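Local coordinates for protein minor fimbrium subunit Mfa5 (Porphyromonas gingivalis ATCC 33277, PDB 6TO1) that serves as an accessory subunit of the minor fimbriae, filamentous surface pili that mediate biofilm formation and adhesion to host cells and other oral bacteria, at residues K527-N541 and I628-K642. Sequence-based numbering, arbitrary orientation.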
ATOM      1  N   LYS A 527       8.538  -8.560  33.593  1.00 22.33           N
ATOM      2  CA  LYS A 527       8.808  -9.093  34.935  1.00 20.66           C
ATOM      3  C   LYS A 527       7.507  -9.157  35.727  1.00 22.23           C
ATOM      4  O   LYS A 527       6.677  -8.241  35.665  1.00 23.20           O
ATOM      5  CB  LYS A 527       9.843  -8.224  35.657  1.00 23.03           C
ATOM      6  CG  LYS A 527      11.200  -8.211  34.977  1.00 23.99           C
ATOM      7  CD  LYS A 527      12.176  -7.191  35.595  1.00 29.46           C
ATOM      8  CE  LYS A 527      13.465  -7.143  34.771  1.00 34.47           C
ATOM      9  NZ  LYS A 527      14.427  -6.122  35.233  1.00 35.01           N
ATOM     10  N   LEU A 528       7.323 -10.261  36.450  1.00 23.85           N
ATOM     11  CA  LEU A 528       6.124 -10.439  37.254  1.00 24.16           C
ATOM     12  C   LEU A 528       6.037  -9.352  38.322  1.00 21.82           C
ATOM     13  O   LEU A 528       7.049  -8.893  38.856  1.00 26.33           O
ATOM     14  CB  LEU A 528       6.138 -11.819  37.921  1.00 23.30           C
ATOM     15  CG  LEU A 528       5.535 -12.957  37.118  1.00 21.81           C
ATOM     16  CD1 LEU A 528       6.335 -13.114  35.838  1.00 21.79           C
ATOM     17  CD2 LEU A 528       5.595 -14.223  37.922  1.00 23.98           C
ATOM     18  N   GLY A 529       4.811  -8.927  38.617  1.00 27.72           N
ATOM     19  CA  GLY A 529       4.587  -7.909  39.627  1.00 26.24           C
ATOM     20  C   GLY A 529       4.128  -8.450  40.980  1.00 28.25           C
ATOM     21  O   GLY A 529       4.230  -7.739  41.983  1.00 24.56           O
ATOM     22  N   TYR A 530       3.624  -9.684  41.018  1.00 24.16           N
ATOM     23  CA  TYR A 530       3.085 -10.289  42.239  1.00 26.19           C
ATOM     24  C   TYR A 530       3.425 -11.764  42.343  1.00 30.58           C
ATOM     25  O   TYR A 530       3.283 -12.516  41.381  1.00 23.59           O
ATOM     26  CB  TYR A 530       1.540 -10.138  42.305  1.00 22.68           C
ATOM     27  CG  TYR A 530       1.135  -8.687  42.298  1.00 25.86           C
ATOM     28  CD1 TYR A 530       0.984  -7.973  43.481  1.00 30.56           C
ATOM     29  CD2 TYR A 530       0.987  -7.999  41.093  1.00 24.22           C
ATOM     30  CE1 TYR A 530       0.677  -6.630  43.463  1.00 31.02           C
ATOM     31  CE2 TYR A 530       0.680  -6.671  41.068  1.00 28.87           C
ATOM     32  CZ  TYR A 530       0.520  -5.987  42.245  1.00 38.19           C
ATOM     33  OH  TYR A 530       0.208  -4.655  42.201  1.00 35.68           O
ATOM     34  N   GLY A 531       3.816 -12.196  43.544  1.00 22.00           N
ATOM     35  CA  GLY A 531       4.054 -13.592  43.818  1.00 22.16           C
ATOM     36  C   GLY A 531       3.084 -14.124  44.862  1.00 24.85           C
ATOM     37  O   GLY A 531       2.135 -13.443  45.267  1.00 23.38           O
ATOM     38  N   VAL A 532       3.315 -15.380  45.241  1.00 21.40           N
ATOM     39  CA  VAL A 532       2.510 -16.040  46.261  1.00 25.36           C
ATOM     40  C   VAL A 532       3.413 -16.817  47.200  1.00 27.88           C
ATOM     41  O   VAL A 532       4.540 -17.180  46.864  1.00 24.25           O
ATOM     42  CB  VAL A 532       1.464 -16.998  45.668  1.00 21.24           C
ATOM     43  CG1 VAL A 532       0.487 -16.257  44.784  1.00 25.47           C
ATOM     44  CG2 VAL A 532       2.134 -18.139  44.903  1.00 24.36           C
ATOM     45  N   ILE A 533       2.892 -17.086  48.400  1.00 27.26           N
ATOM     46  CA  ILE A 533       3.533 -17.987  49.346  1.00 25.22           C
ATOM     47  C   ILE A 533       2.478 -18.975  49.801  1.00 29.74           C
ATOM     48  O   ILE A 533       1.457 -18.580  50.375  1.00 24.32           O
ATOM     49  CB  ILE A 533       4.166 -17.238  50.533  1.00 28.15           C
ATOM     50  CG1 ILE A 533       5.386 -16.478  50.021  1.00 24.00           C
ATOM     51  CG2 ILE A 533       4.567 -18.213  51.657  1.00 26.43           C
ATOM     52  CD1 ILE A 533       6.026 -15.484  50.993  1.00 23.27           C
ATOM     53  N   LYS A 534       2.680 -20.238  49.460  1.00 22.79           N
ATOM     54  CA  LYS A 534       1.776 -21.300  49.831  1.00 22.26           C
ATOM     55  C   LYS A 534       2.285 -21.915  51.134  1.00 20.39           C
ATOM     56  O   LYS A 534       3.495 -22.076  51.318  1.00 23.32           O
ATOM     57  CB  LYS A 534       1.722 -22.362  48.747  1.00 27.86           C
ATOM     58  CG  LYS A 534       1.224 -21.836  47.414  1.00 31.95           C
ATOM     59  CD  LYS A 534       0.987 -22.974  46.449  1.00 34.96           C
ATOM     60  CE  LYS A 534       1.963 -22.945  45.276  1.00 43.74           C
ATOM     61  NZ  LYS A 534       1.524 -23.910  44.203  1.00 44.46           N
ATOM     62  N   ARG A 535       1.355 -22.224  52.033  1.00 24.47           N
ATOM     63  CA  ARG A 535       1.652 -22.927  53.280  1.00 25.17           C
ATOM     64  C   ARG A 535       1.046 -24.320  53.201  1.00 21.48           C
ATOM     65  O   ARG A 535      -0.144 -24.470  52.901  1.00 28.92           O
ATOM     66  CB  ARG A 535       1.090 -22.141  54.464  1.00 23.95           C
ATOM     67  CG  ARG A 535       1.739 -20.773  54.600  1.00 19.82           C
ATOM     68  CD  ARG A 535       1.289 -20.059  55.885  1.00 24.31           C
ATOM     69  NE  ARG A 535      -0.061 -19.524  55.737  1.00 23.11           N
ATOM     70  CZ  ARG A 535      -0.592 -18.595  56.521  1.00 28.00           C
ATOM     71  NH1 ARG A 535       0.098 -18.109  57.550  1.00 28.72           N
ATOM     72  NH2 ARG A 535      -1.812 -18.147  56.274  1.00 31.64           N
ATOM     73  N   HIS A 536       1.876 -25.336  53.415  1.00 22.64           N
ATOM     74  CA  HIS A 536       1.449 -26.724  53.379  1.00 20.04           C
ATOM     75  C   HIS A 536       1.585 -27.316  54.781  1.00 18.45           C
ATOM     76  O   HIS A 536       2.458 -26.912  55.550  1.00 22.07           O
ATOM     77  CB  HIS A 536       2.293 -27.553  52.419  1.00 23.72           C
ATOM     78  CG  HIS A 536       2.436 -26.952  51.055  1.00 28.47           C
ATOM     79  ND1 HIS A 536       1.619 -27.305  49.999  1.00 29.51           N
ATOM     80  CD2 HIS A 536       3.313 -26.039  50.571  1.00 29.36           C
ATOM     81  CE1 HIS A 536       1.989 -26.633  48.918  1.00 28.99           C
ATOM     82  NE2 HIS A 536       3.005 -25.846  49.242  1.00 23.23           N
ATOM     83  N   TYR A 537       0.719 -28.274  55.090  1.00 23.41           N
ATOM     84  CA  TYR A 537       0.598 -28.855  56.431  1.00 23.51           C
ATOM     85  C   TYR A 537       0.672 -30.369  56.294  1.00 23.33           C
ATOM     86  O   TYR A 537      -0.299 -31.018  55.890  1.00 25.45           O
ATOM     87  CB  TYR A 537      -0.703 -28.394  57.076  1.00 19.54           C
ATOM     88  CG  TYR A 537      -0.831 -26.886  57.100  1.00 18.98           C
ATOM     89  CD1 TYR A 537      -0.298 -26.148  58.134  1.00 21.66           C
ATOM     90  CD2 TYR A 537      -1.426 -26.182  56.024  1.00 23.65           C
ATOM     91  CE1 TYR A 537      -0.361 -24.799  58.153  1.00 22.74           C
ATOM     92  CE2 TYR A 537      -1.519 -24.809  56.051  1.00 23.80           C
ATOM     93  CZ  TYR A 537      -0.982 -24.119  57.116  1.00 25.57           C
ATOM     94  OH  TYR A 537      -1.021 -22.746  57.195  1.00 24.39           O
ATOM     95  N   VAL A 538       1.835 -30.930  56.619  1.00 22.23           N
ATOM     96  CA  VAL A 538       2.135 -32.308  56.267  1.00 24.79           C
ATOM     97  C   VAL A 538       2.592 -33.124  57.471  1.00 24.27           C
ATOM     98  O   VAL A 538       3.054 -32.599  58.483  1.00 23.13           O
ATOM     99  CB  VAL A 538       3.207 -32.377  55.144  1.00 25.61           C
ATOM    100  CG1 VAL A 538       2.682 -31.678  53.863  1.00 27.51           C
ATOM    101  CG2 VAL A 538       4.505 -31.768  55.593  1.00 30.93           C
ATOM    102  N   LEU A 539       2.548 -34.434  57.286  1.00 22.88           N
ATOM    103  CA  LEU A 539       2.730 -35.420  58.335  1.00 25.17           C
ATOM    104  C   LEU A 539       4.161 -35.933  58.358  1.00 35.27           C
ATOM    105  O   LEU A 539       4.724 -36.265  57.310  1.00 30.60           O
ATOM    106  CB  LEU A 539       1.758 -36.581  58.109  1.00 27.70           C
ATOM    107  CG  LEU A 539       1.781 -37.766  59.088  1.00 28.52           C
ATOM    108  CD1 LEU A 539       1.370 -37.228  60.450  1.00 26.47           C
ATOM    109  CD2 LEU A 539       0.883 -38.906  58.664  1.00 30.29           C
ATOM    110  N   VAL A 540       4.754 -35.972  59.552  1.00 25.33           N
ATOM    111  CA  VAL A 540       6.009 -36.681  59.768  1.00 27.88           C
ATOM    112  C   VAL A 540       5.788 -37.717  60.862  1.00 33.19           C
ATOM    113  O   VAL A 540       4.842 -37.646  61.657  1.00 28.63           O
ATOM    114  CB  VAL A 540       7.182 -35.762  60.143  1.00 28.11           C
ATOM    115  CG1 VAL A 540       7.482 -34.778  59.024  1.00 25.51           C
ATOM    116  CG2 VAL A 540       6.888 -35.031  61.463  1.00 27.10           C
ATOM    117  N   ASN A 541       6.681 -38.692  60.904  1.00 32.08           N
ATOM    118  CA  ASN A 541       6.599 -39.665  61.973  1.00 34.08           C
ATOM    119  C   ASN A 541       7.330 -39.160  63.216  1.00 29.44           C
ATOM    120  O   ASN A 541       7.824 -38.025  63.287  1.00 30.53           O
ATOM    121  CB  ASN A 541       7.123 -41.031  61.503  1.00 28.99           C
ATOM    122  CG  ASN A 541       8.586 -41.022  61.162  1.00 32.77           C
ATOM    123  OD1 ASN A 541       9.335 -40.160  61.606  1.00 32.27           O
ATOM    124  ND2 ASN A 541       9.016 -42.011  60.377  1.00 41.69           N
ATOM    125  N   ILE A 628      10.685 -14.877  47.745  1.00 26.11           N
ATOM    126  CA  ILE A 628      10.126 -14.850  46.396  1.00 20.68           C
ATOM    127  C   ILE A 628      10.733 -13.689  45.615  1.00 24.90           C
ATOM    128  O   ILE A 628      11.264 -12.727  46.180  1.00 26.52           O
ATOM    129  CB  ILE A 628       8.584 -14.724  46.401  1.00 24.78           C
ATOM    130  CG1 ILE A 628       8.139 -13.509  47.225  1.00 26.10           C
ATOM    131  CG2 ILE A 628       7.952 -15.999  46.923  1.00 28.19           C
ATOM    132  CD1 ILE A 628       6.637 -13.322  47.271  1.00 25.99           C
ATOM    133  N   SER A 629      10.647 -13.797  44.285  1.00 25.18           N
ATOM    134  CA  SER A 629      11.118 -12.740  43.394  1.00 22.84           C
ATOM    135  C   SER A 629      10.319 -12.819  42.099  1.00 19.36           C
ATOM    136  O   SER A 629       9.550 -13.756  41.882  1.00 22.59           O
ATOM    137  CB  SER A 629      12.600 -12.881  43.065  1.00 23.76           C
ATOM    138  OG  SER A 629      12.793 -14.015  42.202  1.00 24.56           O
ATOM    139  N   TRP A 630      10.562 -11.868  41.196  1.00 26.79           N
ATOM    140  CA  TRP A 630       9.901 -11.928  39.894  1.00 25.28           C
ATOM    141  C   TRP A 630      10.340 -13.128  39.071  1.00 21.19           C
ATOM    142  O   TRP A 630       9.569 -13.588  38.219  1.00 22.46           O
ATOM    143  CB  TRP A 630      10.127 -10.631  39.126  1.00 26.82           C
ATOM    144  CG  TRP A 630      11.478 -10.365  38.599  1.00 24.76           C
ATOM    145  CD1 TRP A 630      12.439  -9.587  39.164  1.00 32.24           C
ATOM    146  CD2 TRP A 630      11.997 -10.797  37.339  1.00 24.77           C
ATOM    147  NE1 TRP A 630      13.543  -9.525  38.349  1.00 26.12           N
ATOM    148  CE2 TRP A 630      13.298 -10.271  37.225  1.00 28.97           C
ATOM    149  CE3 TRP A 630      11.493 -11.603  36.305  1.00 23.01           C
ATOM    150  CZ2 TRP A 630      14.106 -10.509  36.114  1.00 30.05           C
ATOM    151  CZ3 TRP A 630      12.301 -11.839  35.193  1.00 22.68           C
ATOM    152  CH2 TRP A 630      13.593 -11.292  35.112  1.00 26.36           C
ATOM    153  N   LYS A 631      11.525 -13.674  39.326  0.53 22.22           N
ATOM    154  CA  LYS A 631      11.955 -14.879  38.630  0.53 24.69           C
ATOM    155  C   LYS A 631      11.544 -16.161  39.338  0.53 22.59           C
ATOM    156  O   LYS A 631      11.466 -17.215  38.700  0.53 21.52           O
ATOM    157  CB  LYS A 631      13.475 -14.877  38.452  0.53 24.78           C
ATOM    158  CG  LYS A 631      14.013 -13.668  37.705  0.53 27.10           C
ATOM    159  CD  LYS A 631      15.535 -13.733  37.571  0.53 20.24           C
ATOM    160  CE  LYS A 631      15.966 -14.355  36.247  0.53 24.08           C
ATOM    161  NZ  LYS A 631      15.471 -15.737  36.076  0.53 31.20           N
ATOM    162  N   LYS A 632      11.298 -16.109  40.643  1.00 21.87           N
ATOM    163  CA  LYS A 632      10.918 -17.288  41.419  1.00 23.26           C
ATOM    164  C   LYS A 632       9.770 -16.845  42.315  1.00 25.93           C
ATOM    165  O   LYS A 632       9.965 -16.517  43.490  1.00 26.97           O
ATOM    166  CB  LYS A 632      12.111 -17.818  42.221  1.00 26.60           C
ATOM    167  CG  LYS A 632      13.226 -18.388  41.343  1.00 26.06           C
ATOM    168  CD  LYS A 632      12.745 -19.578  40.508  1.00 26.90           C
ATOM    169  CE  LYS A 632      13.872 -20.106  39.588  1.00 25.01           C
ATOM    170  NZ  LYS A 632      13.324 -21.144  38.661  1.00 34.87           N
ATOM    171  N   PRO A 633       8.552 -16.796  41.775  1.00 22.29           N
ATOM    172  CA  PRO A 633       7.476 -16.039  42.430  1.00 22.15           C
ATOM    173  C   PRO A 633       6.531 -16.856  43.291  1.00 20.34           C
ATOM    174  O   PRO A 633       5.544 -16.284  43.759  1.00 26.60           O
ATOM    175  CB  PRO A 633       6.722 -15.480  41.218  1.00 21.60           C
ATOM    176  CG  PRO A 633       6.745 -16.663  40.269  1.00 22.36           C
ATOM    177  CD  PRO A 633       8.193 -17.163  40.385  1.00 22.30           C
ATOM    178  N   ALA A 634       6.785 -18.152  43.475  1.00 24.34           N
ATOM    179  CA  ALA A 634       5.876 -19.045  44.198  1.00 21.50           C
ATOM    180  C   ALA A 634       6.661 -19.758  45.298  1.00 22.03           C
ATOM    181  O   ALA A 634       7.287 -20.798  45.069  1.00 22.46           O
ATOM    182  CB  ALA A 634       5.219 -20.051  43.244  1.00 22.23           C
ATOM    183  N   GLY A 635       6.668 -19.171  46.483  1.00 24.66           N
ATOM    184  CA  GLY A 635       7.277 -19.826  47.616  1.00 28.38           C
ATOM    185  C   GLY A 635       6.373 -20.880  48.235  1.00 19.40           C
ATOM    186  O   GLY A 635       5.143 -20.882  48.077  1.00 24.17           O
ATOM    187  N   ASN A 636       6.997 -21.815  48.961  1.00 22.73           N
ATOM    188  CA  ASN A 636       6.261 -22.919  49.568  1.00 22.62           C
ATOM    189  C   ASN A 636       6.845 -23.178  50.948  1.00 24.61           C
ATOM    190  O   ASN A 636       8.040 -23.456  51.067  1.00 22.23           O
ATOM    191  CB  ASN A 636       6.333 -24.206  48.729  1.00 22.08           C
ATOM    192  CG  ASN A 636       5.509 -24.128  47.461  1.00 26.79           C
ATOM    193  OD1 ASN A 636       4.299 -24.398  47.458  1.00 24.69           O
ATOM    194  ND2 ASN A 636       6.156 -23.736  46.373  1.00 31.01           N
ATOM    195  N   ALA A 637       6.014 -23.061  51.972  1.00 23.41           N
ATOM    196  CA  ALA A 637       6.372 -23.465  53.328  1.00 23.84           C
ATOM    197  C   ALA A 637       5.770 -24.829  53.604  1.00 24.16           C
ATOM    198  O   ALA A 637       4.609 -25.093  53.248  1.00 23.04           O
ATOM    199  CB  ALA A 637       5.860 -22.466  54.359  1.00 22.93           C
ATOM    200  N   TYR A 638       6.569 -25.695  54.234  1.00 23.17           N
ATOM    201  CA  TYR A 638       6.143 -27.032  54.635  1.00 16.35           C
ATOM    202  C   TYR A 638       6.189 -27.091  56.161  1.00 17.74           C
ATOM    203  O   TYR A 638       7.260 -27.210  56.752  1.00 23.55           O
ATOM    204  CB  TYR A 638       7.018 -28.096  54.015  1.00 21.57           C
ATOM    205  CG  TYR A 638       6.706 -28.212  52.540  1.00 22.44           C
ATOM    206  CD1 TYR A 638       5.659 -28.999  52.111  1.00 25.76           C
ATOM    207  CD2 TYR A 638       7.420 -27.487  51.598  1.00 27.37           C
ATOM    208  CE1 TYR A 638       5.333 -29.108  50.775  1.00 33.52           C
ATOM    209  CE2 TYR A 638       7.106 -27.598  50.245  1.00 25.36           C
ATOM    210  CZ  TYR A 638       6.048 -28.417  49.853  1.00 31.38           C
ATOM    211  OH  TYR A 638       5.671 -28.556  48.525  1.00 41.22           O
ATOM    212  N   PHE A 639       5.023 -26.997  56.780  1.00 24.31           N
ATOM    213  CA  PHE A 639       4.909 -27.134  58.228  1.00 22.18           C
ATOM    214  C   PHE A 639       4.629 -28.593  58.556  1.00 21.74           C
ATOM    215  O   PHE A 639       3.673 -29.162  58.051  1.00 19.21           O
ATOM    216  CB  PHE A 639       3.821 -26.184  58.713  1.00 20.19           C
ATOM    217  CG  PHE A 639       4.138 -24.745  58.466  1.00 20.66           C
ATOM    218  CD1 PHE A 639       5.218 -24.150  59.077  1.00 20.69           C
ATOM    219  CD2 PHE A 639       3.357 -23.973  57.585  1.00 20.22           C
ATOM    220  CE1 PHE A 639       5.518 -22.814  58.863  1.00 24.93           C
ATOM    221  CE2 PHE A 639       3.648 -22.638  57.378  1.00 22.23           C
ATOM    222  CZ  PHE A 639       4.726 -22.053  58.005  1.00 25.48           C
ATOM    223  N   ALA A 640       5.478 -29.183  59.404  1.00 20.53           N
ATOM    224  CA  ALA A 640       5.422 -30.588  59.773  1.00 23.94           C
ATOM    225  C   ALA A 640       4.655 -30.778  61.075  1.00 19.20           C
ATOM    226  O   ALA A 640       4.737 -29.955  61.991  1.00 20.82           O
ATOM    227  CB  ALA A 640       6.837 -31.149  59.943  1.00 24.70           C
ATOM    228  N   TYR A 641       3.893 -31.853  61.129  1.00 18.20           N
ATOM    229  CA  TYR A 641       3.102 -32.224  62.293  1.00 19.62           C
ATOM    230  C   TYR A 641       3.272 -33.710  62.544  1.00 24.89           C
ATOM    231  O   TYR A 641       3.318 -34.493  61.588  1.00 25.84           O
ATOM    232  CB  TYR A 641       1.603 -31.923  62.083  1.00 19.07           C
ATOM    233  CG  TYR A 641       1.356 -30.466  61.882  1.00 23.03           C
ATOM    234  CD1 TYR A 641       0.799 -29.678  62.879  1.00 19.42           C
ATOM    235  CD2 TYR A 641       1.668 -29.870  60.674  1.00 23.36           C
ATOM    236  CE1 TYR A 641       0.611 -28.332  62.693  1.00 22.82           C
ATOM    237  CE2 TYR A 641       1.489 -28.547  60.480  1.00 23.30           C
ATOM    238  CZ  TYR A 641       0.966 -27.772  61.466  1.00 24.51           C
ATOM    239  OH  TYR A 641       0.826 -26.436  61.200  1.00 23.26           O
ATOM    240  N   LYS A 642       3.315 -34.104  63.818  1.00 24.25           N
ATOM    241  CA  LYS A 642       3.255 -35.508  64.171  1.00 25.35           C
ATOM    242  C   LYS A 642       2.055 -35.808  65.057  1.00 25.63           C
ATOM    243  O   LYS A 642       1.508 -34.944  65.753  1.00 25.26           O
ATOM    244  CB  LYS A 642       4.548 -35.996  64.860  1.00 31.76           C
ATOM    245  CG  LYS A 642       4.845 -35.370  66.189  1.00 32.81           C
ATOM    246  CD  LYS A 642       6.166 -35.952  66.769  1.00 32.59           C
ATOM    247  CE  LYS A 642       6.454 -35.375  68.158  1.00 48.08           C
ATOM    248  NZ  LYS A 642       7.697 -35.957  68.770  1.00 47.57           N
TER
HETATM  249  O   HOH W   1       3.240 -25.995  45.228  1.00 46.79           O
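From Val532 to Leu539 the strand 530-539 pairs in parallel with strand 634-642, their axes 4.6 Å apart at closest approach and 17° from aligned, and nine backbone hydrogen bonds run from Val532 N to Pro633 O at one end to Val540 N to Tyr641 O at the other. This is the parallel pair of a mixed sheet: strand 530-539 also pairs antiparallel with 565-568 and 582-583, and strand 634-643 with 610-614. Lys534, Asn636, His536 and Tyr638 form a mainly polar patch midway along one face, between Val532 and Ala634 on one side and Val538 and Ala640 on the other. His536 donates from NE2 to Asn636 OD1 at 2.6 Å, with the acceptor almost in the imidazole plane and an N-H...O angle of 170°. The same ring lies in an offset stack on Tyr638, centroids 4.5 Å apart and planes 9° from parallel, with Tyr638 CE1 over its rim. Asn636 OD1 also accepts from a water, 2.9 Å away, that in turn accepts from Lys534 NZ; the lysine chain runs alongside the amide and bends before its ammonium group, which is salt-bridged to Asp476 of helix 475-480. On the other face the rings of Tyr537 and Phe639 lie side by side but barely overlap, while Tyr641 OH, hydrogen-bonded to Asn600 O, reaches the edge of Tyr537, 3.3 Å from CD1. Arg535 lays its CB and CD against the edge of Phe639 before its guanidinium turns away to Asp567 and Pro597. Before the strands begin, Lys527 stretches across the Trp630 indole, CG centred 3.5 Å above the six-membered ring in a CH-pi contact. A bond in its plane and a stack over one face thus fix the imidazole's rotation, consistent with a proton on NE2, and Asn636 OD1 is gripped by two donors.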